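MgGH51 (Meripilus giganteus, PDB 6ZPV) is a fungal GH51 alpha-L-arabinofuranosidase that hydrolyses terminal alpha-L-arabinofuranosyl residues, probably from arabinose-bearing plant cell-wall polysaccharides. Local coordinates at residues T534-S538 / I550-G556; G576-T582 / F617-T623. All blocks are in the same frame, centred on the assembly; numbering follows the deposited sequence.

Contact 1 (T534-S538 / I550-G556); sequences TLHWS and IKIANAG
Asn554 and Leu535 are paired across the strands as a non-hydrogen-bonded antiparallel pair, and their side chains cross obliquely on one face of the sheet. The asparagine CB rests on the leucine, 3.9 Å from Leu535 CD1. With CG anti to the backbone N (chi1 -175°), the amide lies beside its own carbonyl carbon and heads for the turn after the strand. There OD1 accepts from Gly556 N at 3.2 Å, the donor tilted 30° from the carbonyl plane, which closes an Asx turn. ND2 at the tip donates to the carbonyls of Ser558 and Ala614. With a leucine in this position, Gly556 N would probably be left without its side-chain acceptor and the carbonyls of Ser558 and Ala614 without this donor, so that the turn could shift. At the same end Ala555 N donates to Thr534 O (2.9 Å), while Thr534 CB lies against Gly556 N.

The two strands form a beta hairpin in the C-terminal beta-sandwich domain that GH51 enzymes carry beside their catalytic barrel; their local axes are antiparallel, 164° apart. His536 and Ala553 exchange two backbone bonds, and Ser538 and Lys551 exchange two more. Between these pairs Trp537 CA comes within 3.0 Å of Lys551 O in a CA-H...O contact.

Leu535, Trp537 and Ile552 share the face that meets strand 560-565. Leu535 CD1 lies 4.1 Å from Ile552 CG2, and Leu535 CG sits in plane at the edge of the Trp537 ring, whose NE1 donates to Thr527 O. On the other face, against helix 454-469, Glu468 takes a hydrogen bond from Ser538 OG on OE1 and a salt bridge from Lys551 NZ on OE2; the buried ammonium also donates to the carbonyls of Phe515 and Asn518.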
loop_
_atom_site.group_PDB
_atom_site.type_symbol
_atom_site.label_atom_id
_atom_site.label_comp_id
_atom_site.label_asym_id
_atom_site.label_seq_id
_atom_site.Cartn_x
_atom_site.Cartn_y
_atom_site.Cartn_z
ATOM N N THR A 534 18.187 -25.313 -6.641
ATOM C CA THR A 534 18.381 -23.848 -6.570
ATOM C C THR A 534 18.068 -23.140 -7.877
ATOM O O THR A 534 17.972 -21.901 -7.848
ATOM C CB THR A 534 19.789 -23.532 -6.114
ATOM O OG1 THR A 534 20.704 -24.224 -6.960
ATOM C CG2 THR A 534 20.048 -23.939 -4.694
ATOM N N LEU A 535 18.011 -23.838 -9.014
ATOM C CA LEU A 535 17.934 -23.185 -10.322
ATOM C C LEU A 535 16.565 -23.432 -10.925
ATOM O O LEU A 535 16.129 -24.590 -11.097
ATOM C CB LEU A 535 18.998 -23.747 -11.269
ATOM C CG LEU A 535 19.097 -23.050 -12.633
ATOM C CD1 LEU A 535 19.549 -21.610 -12.502
ATOM C CD2 LEU A 535 20.040 -23.820 -13.536
ATOM N N HIS A 536 15.829 -22.355 -11.228
ATOM C CA HIS A 536 14.437 -22.445 -11.715
ATOM C C HIS A 536 14.235 -21.484 -12.856
ATOM O O HIS A 536 14.942 -20.491 -13.000
ATOM C CB HIS A 536 13.468 -22.120 -10.555
ATOM C CG HIS A 536 13.476 -23.148 -9.479
ATOM N ND1 HIS A 536 12.610 -24.199 -9.518
ATOM C CD2 HIS A 536 14.348 -23.311 -8.442
ATOM C CE1 HIS A 536 12.967 -24.987 -8.479
ATOM N NE2 HIS A 536 14.005 -24.492 -7.832
ATOM N N TRP A 537 13.234 -21.764 -13.683
ATOM C CA TRP A 537 12.921 -20.886 -14.815
ATOM C C TRP A 537 11.451 -21.047 -15.171
ATOM O O TRP A 537 10.802 -22.042 -14.802
ATOM C CB TRP A 537 13.822 -21.243 -16.032
ATOM C CG TRP A 537 13.768 -22.676 -16.409
ATOM C CD1 TRP A 537 12.844 -23.290 -17.224
ATOM C CD2 TRP A 537 14.650 -23.729 -15.934
ATOM N NE1 TRP A 537 13.081 -24.639 -17.260
ATOM C CE2 TRP A 537 14.188 -24.924 -16.483
ATOM C CE3 TRP A 537 15.738 -23.738 -15.082
ATOM C CZ2 TRP A 537 14.800 -26.156 -16.204
ATOM C CZ3 TRP A 537 16.355 -24.931 -14.843
ATOM C CH2 TRP A 537 15.892 -26.131 -15.396
ATOM N N SER A 538 10.950 -20.089 -15.944
ATOM C CA SER A 538 9.576 -20.102 -16.490
ATOM C C SER A 538 9.576 -19.271 -17.769
ATOM O O SER A 538 10.185 -18.184 -17.797
ATOM C CB SER A 538 8.583 -19.559 -15.470
ATOM O OG SER A 538 7.272 -19.503 -16.016
ATOM N N ILE A 550 12.022 -15.418 -20.978
ATOM C CA ILE A 550 12.665 -16.527 -20.275
ATOM C C ILE A 550 13.172 -16.004 -18.960
ATOM O O ILE A 550 14.137 -15.228 -18.911
ATOM C CB ILE A 550 13.786 -17.134 -21.136
ATOM C CG1 ILE A 550 13.315 -17.591 -22.499
ATOM C CG2 ILE A 550 14.479 -18.236 -20.359
ATOM C CD1 ILE A 550 14.427 -17.860 -23.491
ATOM N N LYS A 551 12.485 -16.351 -17.863
ATOM C CA LYS A 551 12.824 -15.857 -16.507
ATOM C C LYS A 551 13.560 -16.937 -15.753
ATOM O O LYS A 551 13.081 -18.070 -15.723
ATOM C CB LYS A 551 11.523 -15.371 -15.810
ATOM C CG LYS A 551 10.870 -14.205 -16.527
ATOM C CD LYS A 551 9.932 -13.375 -15.749
ATOM C CE LYS A 551 8.640 -14.054 -15.459
ATOM N NZ LYS A 551 7.420 -13.401 -16.194
ATOM N N ILE A 552 14.703 -16.574 -15.186
ATOM C CA ILE A 552 15.637 -17.554 -14.605
ATOM C C ILE A 552 16.048 -17.087 -13.217
ATOM O O ILE A 552 16.597 -15.963 -13.056
ATOM C CB ILE A 552 16.895 -17.678 -15.465
ATOM C CG1 ILE A 552 16.561 -17.961 -16.933
ATOM C CG2 ILE A 552 17.833 -18.729 -14.884
ATOM C CD1 ILE A 552 17.685 -17.682 -17.910
ATOM N N ALA A 553 15.819 -17.920 -12.216
ATOM C CA ALA A 553 16.235 -17.654 -10.839
ATOM C C ALA A 553 17.334 -18.644 -10.467
ATOM O O ALA A 553 17.080 -19.845 -10.439
ATOM C CB ALA A 553 15.049 -17.747 -9.889
ATOM N N ASN A 554 18.503 -18.111 -10.126
ATOM C CA ASN A 554 19.575 -18.913 -9.511
ATOM C C ASN A 554 19.620 -18.493 -8.057
ATOM O O ASN A 554 20.184 -17.461 -7.741
ATOM C CB ASN A 554 20.910 -18.774 -10.222
ATOM C CG ASN A 554 21.955 -19.689 -9.644
ATOM O OD1 ASN A 554 21.701 -20.329 -8.597
ATOM N ND2 ASN A 554 23.107 -19.795 -10.302
ATOM N N ALA A 555 18.962 -19.280 -7.182
ATOM C CA ALA A 555 18.796 -18.930 -5.766
ATOM C C ALA A 555 19.885 -19.506 -4.908
ATOM O O ALA A 555 19.759 -19.418 -3.625
ATOM C CB ALA A 555 17.437 -19.396 -5.253
ATOM N N GLY A 556 20.922 -20.071 -5.516
ATOM C CA GLY A 556 22.043 -20.714 -4.838
ATOM C C GLY A 556 23.377 -19.990 -5.010
ATOM O O GLY A 556 23.493 -18.982 -5.705
#

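Contact 2 (G576-T582 / F617-T623)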
loop_
_atom_site.group_PDB
_atom_site.type_symbol
_atom_site.label_atom_id
_atom_site.label_comp_id
_atom_site.label_asym_id
_atom_site.label_seq_id
_atom_site.Cartn_x
_atom_site.Cartn_y
_atom_site.Cartn_z
ATOM N N GLY A 576 18.594 -10.938 -28.505
ATOM C CA GLY A 576 17.599 -10.789 -27.446
ATOM C C GLY A 576 18.096 -9.762 -26.428
ATOM O O GLY A 576 19.302 -9.369 -26.468
ATOM N N THR A 577 17.210 -9.350 -25.533
ATOM C CA THR A 577 17.596 -8.545 -24.423
ATOM C C THR A 577 17.848 -9.423 -23.203
ATOM O O THR A 577 17.229 -10.481 -23.056
ATOM C CB THR A 577 16.601 -7.443 -24.125
ATOM O OG1 THR A 577 15.458 -8.105 -23.617
ATOM C CG2 THR A 577 16.307 -6.554 -25.321
ATOM N N LEU A 578 18.772 -8.970 -22.353
ATOM C CA LEU A 578 19.105 -9.601 -21.085
ATOM C C LEU A 578 18.946 -8.571 -19.976
ATOM O O LEU A 578 19.544 -7.476 -20.066
ATOM C CB LEU A 578 20.538 -10.148 -21.116
ATOM C CG LEU A 578 21.085 -10.688 -19.793
ATOM C CD1 LEU A 578 20.310 -11.893 -19.261
ATOM C CD2 LEU A 578 22.583 -11.010 -19.890
ATOM N N GLN A 579 18.235 -8.913 -18.920
ATOM C CA GLN A 579 18.121 -8.072 -17.703
ATOM C C GLN A 579 18.538 -8.947 -16.544
ATOM O O GLN A 579 17.985 -10.023 -16.396
ATOM C CB GLN A 579 16.661 -7.593 -17.532
ATOM C CG GLN A 579 16.139 -6.822 -18.726
ATOM C CD GLN A 579 14.651 -6.572 -18.664
ATOM O OE1 GLN A 579 13.810 -7.246 -19.392
ATOM N NE2 GLN A 579 14.320 -5.632 -17.882
ATOM N N VAL A 580 19.478 -8.463 -15.726
ATOM C CA VAL A 580 20.047 -9.283 -14.629
ATOM C C VAL A 580 20.053 -8.473 -13.340
ATOM O O VAL A 580 20.587 -7.350 -13.323
ATOM C CB VAL A 580 21.514 -9.675 -14.927
ATOM C CG1 VAL A 580 22.104 -10.588 -13.875
ATOM C CG2 VAL A 580 21.681 -10.299 -16.276
ATOM N N LEU A 581 19.535 -9.064 -12.293
ATOM C CA LEU A 581 19.600 -8.580 -10.918
ATOM C C LEU A 581 20.473 -9.549 -10.109
ATOM O O LEU A 581 20.093 -10.734 -9.993
ATOM C CB LEU A 581 18.196 -8.514 -10.340
ATOM C CG LEU A 581 18.091 -7.999 -8.902
ATOM C CD1 LEU A 581 18.258 -6.484 -8.863
ATOM C CD2 LEU A 581 16.722 -8.402 -8.335
ATOM N N THR A 582 21.586 -9.093 -9.599
ATOM C CA THR A 582 22.494 -9.985 -8.853
ATOM C C THR A 582 23.381 -9.135 -7.942
ATOM O O THR A 582 23.282 -7.902 -7.955
ATOM C CB THR A 582 23.319 -10.878 -9.789
ATOM O OG1 THR A 582 24.006 -11.891 -9.060
ATOM C CG2 THR A 582 24.327 -10.133 -10.598
ATOM N N PHE A 617 23.070 -16.364 -7.037
ATOM C CA PHE A 617 22.159 -15.362 -6.476
ATOM C C PHE A 617 21.779 -14.357 -7.563
ATOM O O PHE A 617 22.108 -13.152 -7.462
ATOM C CB PHE A 617 22.755 -14.675 -5.248
ATOM C CG PHE A 617 23.045 -15.645 -4.131
ATOM C CD1 PHE A 617 22.016 -16.393 -3.504
ATOM C CD2 PHE A 617 24.332 -15.888 -3.736
ATOM C CE1 PHE A 617 22.270 -17.342 -2.554
ATOM C CE2 PHE A 617 24.603 -16.839 -2.746
ATOM C CZ PHE A 617 23.569 -17.561 -2.182
ATOM N N SER A 618 21.066 -14.812 -8.582
ATOM C CA SER A 618 20.648 -13.903 -9.667
ATOM C C SER A 618 19.203 -14.153 -10.101
ATOM O O SER A 618 18.707 -15.302 -10.058
ATOM C CB SER A 618 21.574 -14.027 -10.858
ATOM O OG SER A 618 21.544 -15.310 -11.469
ATOM N N VAL A 619 18.594 -13.088 -10.600
ATOM C CA VAL A 619 17.325 -13.141 -11.302
ATOM C C VAL A 619 17.599 -12.549 -12.685
ATOM O O VAL A 619 18.082 -11.412 -12.786
ATOM C CB VAL A 619 16.201 -12.320 -10.638
ATOM C CG1 VAL A 619 14.903 -12.474 -11.410
ATOM C CG2 VAL A 619 16.040 -12.747 -9.182
ATOM N N SER A 620 17.282 -13.297 -13.740
ATOM C CA SER A 620 17.576 -12.883 -15.119
ATOM C C SER A 620 16.324 -13.009 -15.962
ATOM O O SER A 620 15.541 -13.962 -15.784
ATOM C CB SER A 620 18.704 -13.681 -15.731
ATOM O OG SER A 620 19.860 -13.681 -14.892
ATOM N N VAL A 621 16.202 -12.143 -16.949
ATOM C CA VAL A 621 15.137 -12.252 -17.971
ATOM C C VAL A 621 15.812 -12.114 -19.331
ATOM O O VAL A 621 16.469 -11.087 -19.589
ATOM C CB VAL A 621 14.070 -11.168 -17.828
ATOM C CG1 VAL A 621 12.992 -11.360 -18.891
ATOM C CG2 VAL A 621 13.491 -11.165 -16.416
ATOM N N ILE A 622 15.616 -13.109 -20.170
ATOM C CA ILE A 622 16.071 -13.074 -21.567
ATOM C C ILE A 622 14.816 -12.943 -22.411
ATOM O O ILE A 622 13.894 -13.789 -22.282
ATOM C CB ILE A 622 16.904 -14.312 -21.963
ATOM C CG1 ILE A 622 18.189 -14.312 -21.155
ATOM C CG2 ILE A 622 17.175 -14.278 -23.479
ATOM C CD1 ILE A 622 19.040 -15.583 -21.319
ATOM N N THR A 623 14.741 -11.925 -23.284
ATOM C CA THR A 623 13.586 -11.716 -24.168
ATOM C C THR A 623 14.035 -11.903 -25.607
ATOM O O THR A 623 14.928 -11.157 -26.080
ATOM C CB THR A 623 12.966 -10.343 -23.961
ATOM O OG1 THR A 623 12.636 -10.171 -22.570
ATOM C CG2 THR A 623 11.730 -10.170 -24.800
HETATM O O HOH W 1 14.903 -9.264 -21.178
#
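Thr582 OG1 donates to Phe617 O at 2.8 Å from well above the carbonyl plane, 50° out of it, which ties a side chain to the backbone where the second strand begins irregularly, with Ala616 O a weaker second partner. Phe617, with the positive phi of a left-handed conformation, and Ser618 form a G1 beta bulge opposite Asn554. From there 576-582 and 618-623 run as antiparallel neighbours in the C-terminal beta-sandwich domain.

Three pairs, Leu581-Val619, Gln579-Val621 and Thr577-Thr623, each exchange two backbone bonds; the bond from Leu581 N to Val619 O (2.8 Å) lies nearly along the C=O axis. Leu578 and Ile622 meet obliquely on the face that packs against Phe610 and Tyr612 of strand 609-614. Chi1 of 173° and chi2 of 63° together bring Leu578 CD1 to 3.7 Å from Ile622 CG1. Ser620 OG, on the same face, is bonded to Tyr612 OH. Leu581, Val619 and Val621 face the other way, onto helix 507-517, with Val619 also reaching helix 454-469.

At the far end Thr577 and Thr623 lie side by side with OG1 atoms 3.7 Å apart, and one water joins them, 2.8 Å from Thr577 OG1 and from Thr623 OG1; it lies 2.9 Å from Val621 O, to which it probably donates.

How the contacts relate
From the N terminus, strand 11-12 supplies one edge of the seven-stranded sheet before either contact forms. Contact 1 then closes an eleven-residue link, 539-549: the rest of both strands and the turn 542-546. After strand 560-565 the chain enters 576-582, and contact 2 closes a longer excursion, 583-616, that holds strands 600-605 and 609-614. The two loops follow in series, neither nesting nor crossing. They are joined laterally because strand 618-625 returns beside 547-554: Ile550 N to Ile622 O and Ile552 N to Ser620 O, each 2.8 Å, are probable hydrogen bonds. Contacts 1 and 2, centred about 10 Å apart, thus join four adjacent strands, one face of which lies against helices 454-469 and 507-517.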